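Local structure of uncharacterized protein (Mycobacterium tuberculosis, 4Q6U) at residues B[62-67]-B[78-83]; B[239-244]-B[329-334]; B[157-162]-B[320-325]. The protein is of unknown function but is built as a triple sensor-domain protein, with one GAF-like and two PAS-like domains that probably perceive a signal. One frame throughout, in Å; residues are numbered along the deposited sequence.

Contact 1 (B[62-67]-B[78-83]); sequences GQSLTS and TEPVIM
Thr78 OG1 has two polar partners: it is hydrogen-bonded to the hydroxyl of Thr58 on helix 48-61, and it makes a weak bond of 3.4 Å to a water that Ser67 OG holds more tightly. Its chi1 of 52° sets OG1 in the crowded position between the backbone N and the carbonyl carbon, where it lies alongside Leu65, 3.4 Å from Leu65 CB. The two side chains run the same way because Leu65 and Thr78 form an antiparallel hydrogen-bonded pair. The two backbone bonds of the pair are unequal. Thr78 N reaches Leu65 O at 3.1 Å, almost straight and in the carbonyl plane, whereas Leu65 N meets Thr78 O at 3.2 Å from above the plane of that carbonyl. Beyond the pair, Ser64 OG donates to Glu79 OE1 at 2.9 Å, approaching 45° out of the carboxylate plane; a bend at chi2 (-65°) folds the glutamate back to it. Ser64 OG also rests 3.5 Å from Pro80 CD. Further along, Ile82 CD1 touches Gly62 O at 3.6 Å, Gly62 being the positive-phi residue where the chain leaves helix 48-61. Leu65 and Thr78 share the face covered by that helix, through Glu57, Thr58 and Ala54. This is a beta hairpin, strands 65-69 and 74-82, at one margin of the six-stranded antiparallel sheet of the GAF-like N-terminal domain.

Contact 2 (B[239-244]-B[329-334]); sequences AGVHRA and LVALRL
Strands 242-244 and 329-333 run antiparallel, their axes 4.5 Å apart at an angle of 156°, with the hydrogen-bonded pairs His242-Leu332 and Ala244-Val330 enclosing the non-hydrogen-bonded pair Arg243-Ala331. They are the first and last strands of a five-stranded sheet with the order 2-1-5-4-3, the PAS fold. The straightest bond is Val330 N to Ala244 O, 2.8 Å long and nearly along the C=O axis; Leu332 N instead meets His242 O from well above the carbonyl plane. Leu332 CB lies 3.4 Å from that same His242 O. On the face of His242, Ala244, Val330 and Leu332, the imidazole of His242 is turned to Gln259 O, to which ND1 is hydrogen-bonded, and its ring meets that of Phe263 nearly perpendicularly. On the Arg243-Ala331 face, Val241 CG1 touches Ala331 CB at 3.9 Å. Arg243 bends at chi3 and carries its guanidinium away to Asp258 and Leu233 O. The side chain of Arg333 runs beside Val241, extended from CG to NE, and its guanidinium forms a salt bridge with Glu339. Next to Arg333, a water donates to Gly240 O at 2.7 Å and accepts from Leu334 N at 2.9 Å.

Contact 3 (B[157-162]-B[320-325]); sequences ETQVLA and ELEPDT
The amide of Gln159 and the carboxylate of Glu322 lie nearly coplanar, 12° apart, and meet through a single bond, while the methyl of Ala162 sits over one face of the carboxylate with CB 3.4 Å from Glu322 CD. Gln159 NE2 donates to the anti lone pair of Glu322 OE2 at 2.9 Å. The other N-H of the amide goes to a water 2.8 Å from Gln159 NE2, which in turn donates to Leu321 O, so both protons of the nitrogen are used; the carboxylate and the water set the amide's orientation, and a weak bond from Asn156 ND2 to Gln159 OE1 agrees with it. The glutamine bends at chi2 (57°), which brings its amide round to Glu322, whereas Glu322 stretches out beyond CG to cross it at about a right angle. Beside the polar pair, Leu321 CD1 packs 3.7 Å from Leu161 CB, and Thr158 CG2 lies 3.4 Å from Leu321 O. Leu321 and Glu322 both face Thr325 in a classic beta bulge; the chain turns a corner at Leu321, and a type II turn from Glu322 to Thr325 then leads into strand 325-333. The hairpin end of the C-terminal domain thus docks on helix 157-165 of the middle domain, whose Val160 packs against strand 172-180, while Leu228 of the second subunit covers Thr158, Leu161 and Leu321.

The three contacts sample all three domains of the elongated chain. Contact 1 closes within the N-terminal domain before the others open, and lies on the opposite side of the chain's centre from both, its centre 46 Å from that of contact 2 and 35 Å from that of contact 3. Contacts 2 and 3 are closer, with centres 21 Å apart, and alternate along the chain: 157-162, 239-244, 320-325, 329-334. Strand 325-333 connects them, leading from the turn of contact 3 into the strand pair of contact 2. Contacts 1 and 2 each pair two neighbouring strands within one domain, whereas contact 3 joins the two PAS-like domains, next to the second subunit.

Contact 1 (B[62-67]-B[78-83])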
# COMPACT_ATOMS: atom_id res chain seq x y z
N GLY B 62 24.47 16.63 30.07
CA GLY B 62 24.97 15.74 29.03
C GLY B 62 25.51 14.44 29.60
O GLY B 62 26.22 13.70 28.92
N GLN B 63 25.15 14.16 30.85
CA GLN B 63 25.73 13.05 31.58
C GLN B 63 24.72 11.94 31.89
O GLN B 63 23.52 12.19 32.00
CB GLN B 63 26.32 13.57 32.90
CG GLN B 63 27.56 14.42 32.70
CD GLN B 63 28.79 13.57 32.44
OE1 GLN B 63 29.22 12.81 33.31
NE2 GLN B 63 29.35 13.68 31.24
N SER B 64 25.23 10.73 32.03
CA SER B 64 24.46 9.65 32.63
C SER B 64 24.25 9.99 34.10
O SER B 64 25.18 10.37 34.79
CB SER B 64 25.20 8.32 32.48
OG SER B 64 25.45 8.03 31.12
N LEU B 65 23.02 9.87 34.58
CA LEU B 65 22.72 10.22 35.96
C LEU B 65 22.11 9.07 36.74
O LEU B 65 21.46 8.19 36.17
CB LEU B 65 21.77 11.42 36.03
CG LEU B 65 22.31 12.75 35.50
CD1 LEU B 65 21.22 13.80 35.55
CD2 LEU B 65 23.51 13.18 36.33
N THR B 66 22.33 9.08 38.05
CA THR B 66 21.63 8.17 38.95
C THR B 66 20.97 9.02 40.03
O THR B 66 21.66 9.63 40.84
CB THR B 66 22.59 7.15 39.58
OG1 THR B 66 23.02 6.23 38.57
CG2 THR B 66 21.90 6.38 40.70
N SER B 67 19.65 9.11 40.00
CA SER B 67 18.92 9.97 40.92
C SER B 67 18.15 9.11 41.92
O SER B 67 17.62 8.05 41.55
CB SER B 67 17.96 10.91 40.18
OG SER B 67 18.61 11.62 39.14
N THR B 78 19.27 7.52 34.04
CA THR B 78 19.15 8.11 32.72
C THR B 78 20.44 7.97 31.91
O THR B 78 21.54 8.07 32.44
CB THR B 78 18.76 9.60 32.80
OG1 THR B 78 19.66 10.29 33.67
CG2 THR B 78 17.34 9.76 33.31
N GLU B 79 20.25 7.72 30.62
CA GLU B 79 21.34 7.57 29.66
C GLU B 79 21.08 8.52 28.51
O GLU B 79 20.07 8.39 27.81
CB GLU B 79 21.42 6.13 29.15
CG GLU B 79 21.79 5.11 30.20
CD GLU B 79 23.19 5.33 30.73
OE1 GLU B 79 24.06 5.75 29.96
OE2 GLU B 79 23.40 5.09 31.93
N PRO B 80 21.98 9.50 28.31
CA PRO B 80 21.84 10.42 27.19
C PRO B 80 22.02 9.70 25.85
O PRO B 80 22.79 8.74 25.78
CB PRO B 80 22.97 11.43 27.42
CG PRO B 80 23.99 10.66 28.16
CD PRO B 80 23.18 9.80 29.11
N VAL B 81 21.30 10.14 24.83
CA VAL B 81 21.57 9.68 23.48
C VAL B 81 22.10 10.88 22.70
O VAL B 81 21.34 11.78 22.33
CB VAL B 81 20.33 9.12 22.78
CG1 VAL B 81 20.73 8.42 21.49
CG2 VAL B 81 19.61 8.14 23.70
N ILE B 82 23.41 10.90 22.48
CA ILE B 82 24.06 12.08 21.95
C ILE B 82 24.67 11.81 20.59
O ILE B 82 25.48 10.90 20.43
CB ILE B 82 25.13 12.59 22.92
CG1 ILE B 82 24.50 12.81 24.30
CG2 ILE B 82 25.75 13.88 22.39
CD1 ILE B 82 25.49 13.26 25.38
N MSE B 83 24.23 12.60 19.61
CA MSE B 83 24.71 12.52 18.23
C MSE B 83 26.17 12.94 18.19
O MSE B 83 26.61 13.69 19.06
CB MSE B 83 23.86 13.41 17.33
CG MSE B 83 24.23 13.37 15.85
SE MSE B 83 24.25 11.53 15.24
CE MSE B 83 24.96 11.83 13.41
O HOH W 1 18.78 9.96 36.94

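Contact 2 (B[239-244]-B[329-334])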
# COMPACT_ATOMS: atom_id res chain seq x y z
N ALA B 239 16.85 -5.18 -17.14
CA ALA B 239 18.29 -5.42 -17.02
C ALA B 239 19.06 -4.25 -17.61
O ALA B 239 18.71 -3.75 -18.68
CB ALA B 239 18.67 -6.72 -17.72
N GLY B 240 20.08 -3.80 -16.89
CA GLY B 240 20.89 -2.68 -17.32
C GLY B 240 20.31 -1.34 -16.91
O GLY B 240 20.96 -0.31 -17.06
N VAL B 241 19.07 -1.35 -16.41
CA VAL B 241 18.43 -0.11 -16.00
C VAL B 241 18.27 -0.06 -14.49
O VAL B 241 17.79 -1.01 -13.87
CB VAL B 241 17.06 0.06 -16.65
CG1 VAL B 241 16.43 1.39 -16.23
CG2 VAL B 241 17.16 -0.04 -18.18
N HIS B 242 18.68 1.05 -13.90
CA HIS B 242 18.61 1.21 -12.45
C HIS B 242 17.75 2.41 -12.07
O HIS B 242 18.11 3.56 -12.35
CB HIS B 242 20.01 1.33 -11.88
CG HIS B 242 20.88 0.14 -12.14
ND1 HIS B 242 21.17 -0.79 -11.17
CD2 HIS B 242 21.50 -0.27 -13.27
CE1 HIS B 242 21.95 -1.73 -11.69
NE2 HIS B 242 22.17 -1.44 -12.96
N ARG B 243 16.61 2.14 -11.45
CA ARG B 243 15.66 3.19 -11.06
C ARG B 243 15.91 3.74 -9.67
O ARG B 243 16.32 3.01 -8.77
CB ARG B 243 14.24 2.66 -11.16
CG ARG B 243 13.82 2.34 -12.61
CD ARG B 243 12.46 1.59 -12.60
NE ARG B 243 12.55 0.33 -11.88
CZ ARG B 243 11.51 -0.45 -11.62
NH1 ARG B 243 10.29 -0.09 -12.02
NH2 ARG B 243 11.68 -1.59 -10.97
N ALA B 244 15.65 5.04 -9.50
CA ALA B 244 15.91 5.72 -8.24
C ALA B 244 14.94 6.88 -8.08
O ALA B 244 14.41 7.39 -9.06
CB ALA B 244 17.34 6.23 -8.18
N LEU B 329 11.34 10.34 -10.42
CA LEU B 329 11.63 8.94 -10.68
C LEU B 329 12.60 8.91 -11.85
O LEU B 329 12.25 9.30 -12.96
CB LEU B 329 10.37 8.14 -11.00
CG LEU B 329 10.68 6.76 -11.57
CD1 LEU B 329 11.35 5.90 -10.51
CD2 LEU B 329 9.44 6.08 -12.12
N VAL B 330 13.82 8.46 -11.59
CA VAL B 330 14.84 8.45 -12.61
C VAL B 330 15.22 7.03 -13.00
O VAL B 330 15.43 6.19 -12.13
CB VAL B 330 16.10 9.21 -12.13
CG1 VAL B 330 17.19 9.07 -13.14
CG2 VAL B 330 15.77 10.68 -11.91
N ALA B 331 15.28 6.76 -14.30
CA ALA B 331 15.76 5.47 -14.80
C ALA B 331 17.15 5.65 -15.42
O ALA B 331 17.31 6.37 -16.39
CB ALA B 331 14.79 4.89 -15.82
N LEU B 332 18.13 4.97 -14.85
CA LEU B 332 19.52 5.14 -15.27
C LEU B 332 20.07 3.95 -16.03
O LEU B 332 19.98 2.82 -15.57
CB LEU B 332 20.41 5.37 -14.06
CG LEU B 332 19.97 6.49 -13.14
CD1 LEU B 332 20.72 6.35 -11.84
CD2 LEU B 332 20.33 7.78 -13.81
N ARG B 333 20.70 4.23 -17.16
CA ARG B 333 21.38 3.19 -17.91
C ARG B 333 22.51 3.77 -18.76
O ARG B 333 22.60 4.98 -18.97
CB ARG B 333 20.39 2.43 -18.79
CG ARG B 333 19.79 3.25 -19.94
CD ARG B 333 19.01 2.36 -20.94
NE ARG B 333 18.23 3.13 -21.92
CZ ARG B 333 18.76 3.85 -22.90
NH1 ARG B 333 20.08 3.91 -23.05
NH2 ARG B 333 17.97 4.51 -23.74
N LEU B 334 23.39 2.90 -19.25
CA LEU B 334 24.43 3.32 -20.18
C LEU B 334 23.82 3.82 -21.49
O LEU B 334 22.87 3.22 -22.00
CB LEU B 334 25.39 2.16 -20.43
CG LEU B 334 26.15 1.71 -19.18
CD1 LEU B 334 27.05 0.52 -19.49
CD2 LEU B 334 26.96 2.87 -18.63
O HOH W 2 23.19 0.12 -18.51

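Contact 3 (B[157-162]-B[320-325])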
# COMPACT_ATOMS: atom_id res chain seq x y z
N GLU B 157 7.06 5.44 4.23
CA GLU B 157 8.27 5.83 3.51
C GLU B 157 7.98 7.05 2.61
O GLU B 157 8.87 7.85 2.35
CB GLU B 157 8.82 4.66 2.68
CG GLU B 157 10.20 4.96 2.04
CD GLU B 157 11.02 3.70 1.78
OE1 GLU B 157 10.47 2.59 1.92
OE2 GLU B 157 12.21 3.81 1.43
N THR B 158 6.74 7.18 2.16
CA THR B 158 6.32 8.35 1.39
C THR B 158 6.58 9.64 2.18
O THR B 158 7.03 10.64 1.62
CB THR B 158 4.82 8.27 1.01
OG1 THR B 158 4.58 7.09 0.22
CG2 THR B 158 4.39 9.49 0.21
N GLN B 159 6.28 9.60 3.47
CA GLN B 159 6.47 10.75 4.33
C GLN B 159 7.94 11.04 4.57
O GLN B 159 8.32 12.19 4.76
CB GLN B 159 5.75 10.56 5.67
CG GLN B 159 4.35 11.13 5.70
CD GLN B 159 3.49 10.55 4.60
OE1 GLN B 159 3.32 9.33 4.51
NE2 GLN B 159 2.95 11.42 3.75
N VAL B 160 8.76 10.00 4.57
CA VAL B 160 10.20 10.21 4.72
C VAL B 160 10.73 10.95 3.50
O VAL B 160 11.46 11.93 3.62
CB VAL B 160 10.97 8.88 4.88
CG1 VAL B 160 12.49 9.13 4.82
CG2 VAL B 160 10.59 8.19 6.18
N LEU B 161 10.35 10.47 2.32
CA LEU B 161 10.80 11.09 1.09
C LEU B 161 10.24 12.51 0.99
O LEU B 161 10.93 13.42 0.55
CB LEU B 161 10.36 10.25 -0.11
CG LEU B 161 10.91 8.82 -0.15
CD1 LEU B 161 10.14 7.94 -1.17
CD2 LEU B 161 12.40 8.81 -0.46
N ALA B 162 8.99 12.68 1.40
CA ALA B 162 8.36 14.00 1.39
C ALA B 162 9.13 14.94 2.30
O ALA B 162 9.42 16.07 1.92
CB ALA B 162 6.89 13.90 1.84
N GLU B 320 4.29 12.46 -7.50
CA GLU B 320 3.69 13.29 -6.46
C GLU B 320 3.55 12.51 -5.16
O GLU B 320 2.75 11.58 -5.07
CB GLU B 320 2.32 13.81 -6.92
CG GLU B 320 1.70 14.84 -5.99
CD GLU B 320 0.35 15.34 -6.48
OE1 GLU B 320 0.04 15.16 -7.68
OE2 GLU B 320 -0.41 15.91 -5.67
N LEU B 321 4.32 12.92 -4.16
CA LEU B 321 4.39 12.24 -2.87
C LEU B 321 3.27 12.72 -1.96
O LEU B 321 2.62 11.94 -1.28
CB LEU B 321 5.76 12.50 -2.21
CG LEU B 321 6.99 12.04 -3.00
CD1 LEU B 321 8.30 12.46 -2.30
CD2 LEU B 321 6.94 10.53 -3.20
N GLU B 322 3.09 14.03 -1.95
CA GLU B 322 2.02 14.70 -1.24
C GLU B 322 1.54 15.80 -2.16
O GLU B 322 2.26 16.15 -3.09
CB GLU B 322 2.51 15.27 0.10
CG GLU B 322 2.98 14.22 1.10
CD GLU B 322 3.61 14.84 2.33
OE1 GLU B 322 3.78 16.08 2.36
OE2 GLU B 322 3.94 14.09 3.27
N PRO B 323 0.34 16.33 -1.92
CA PRO B 323 -0.14 17.45 -2.74
C PRO B 323 0.90 18.57 -2.83
O PRO B 323 1.40 19.02 -1.80
CB PRO B 323 -1.40 17.92 -2.00
CG PRO B 323 -1.41 17.17 -0.69
CD PRO B 323 -0.67 15.91 -0.94
N ASP B 324 1.23 18.97 -4.05
CA ASP B 324 2.24 19.99 -4.33
C ASP B 324 3.64 19.60 -3.85
O ASP B 324 4.51 20.46 -3.73
CB ASP B 324 1.83 21.33 -3.71
N THR B 325 3.86 18.32 -3.58
CA THR B 325 5.19 17.83 -3.21
C THR B 325 5.65 16.71 -4.14
O THR B 325 5.09 15.61 -4.13
CB THR B 325 5.24 17.33 -1.77
OG1 THR B 325 4.69 18.32 -0.89
CG2 THR B 325 6.67 17.03 -1.36
O HOH W 3 1.36 11.09 1.53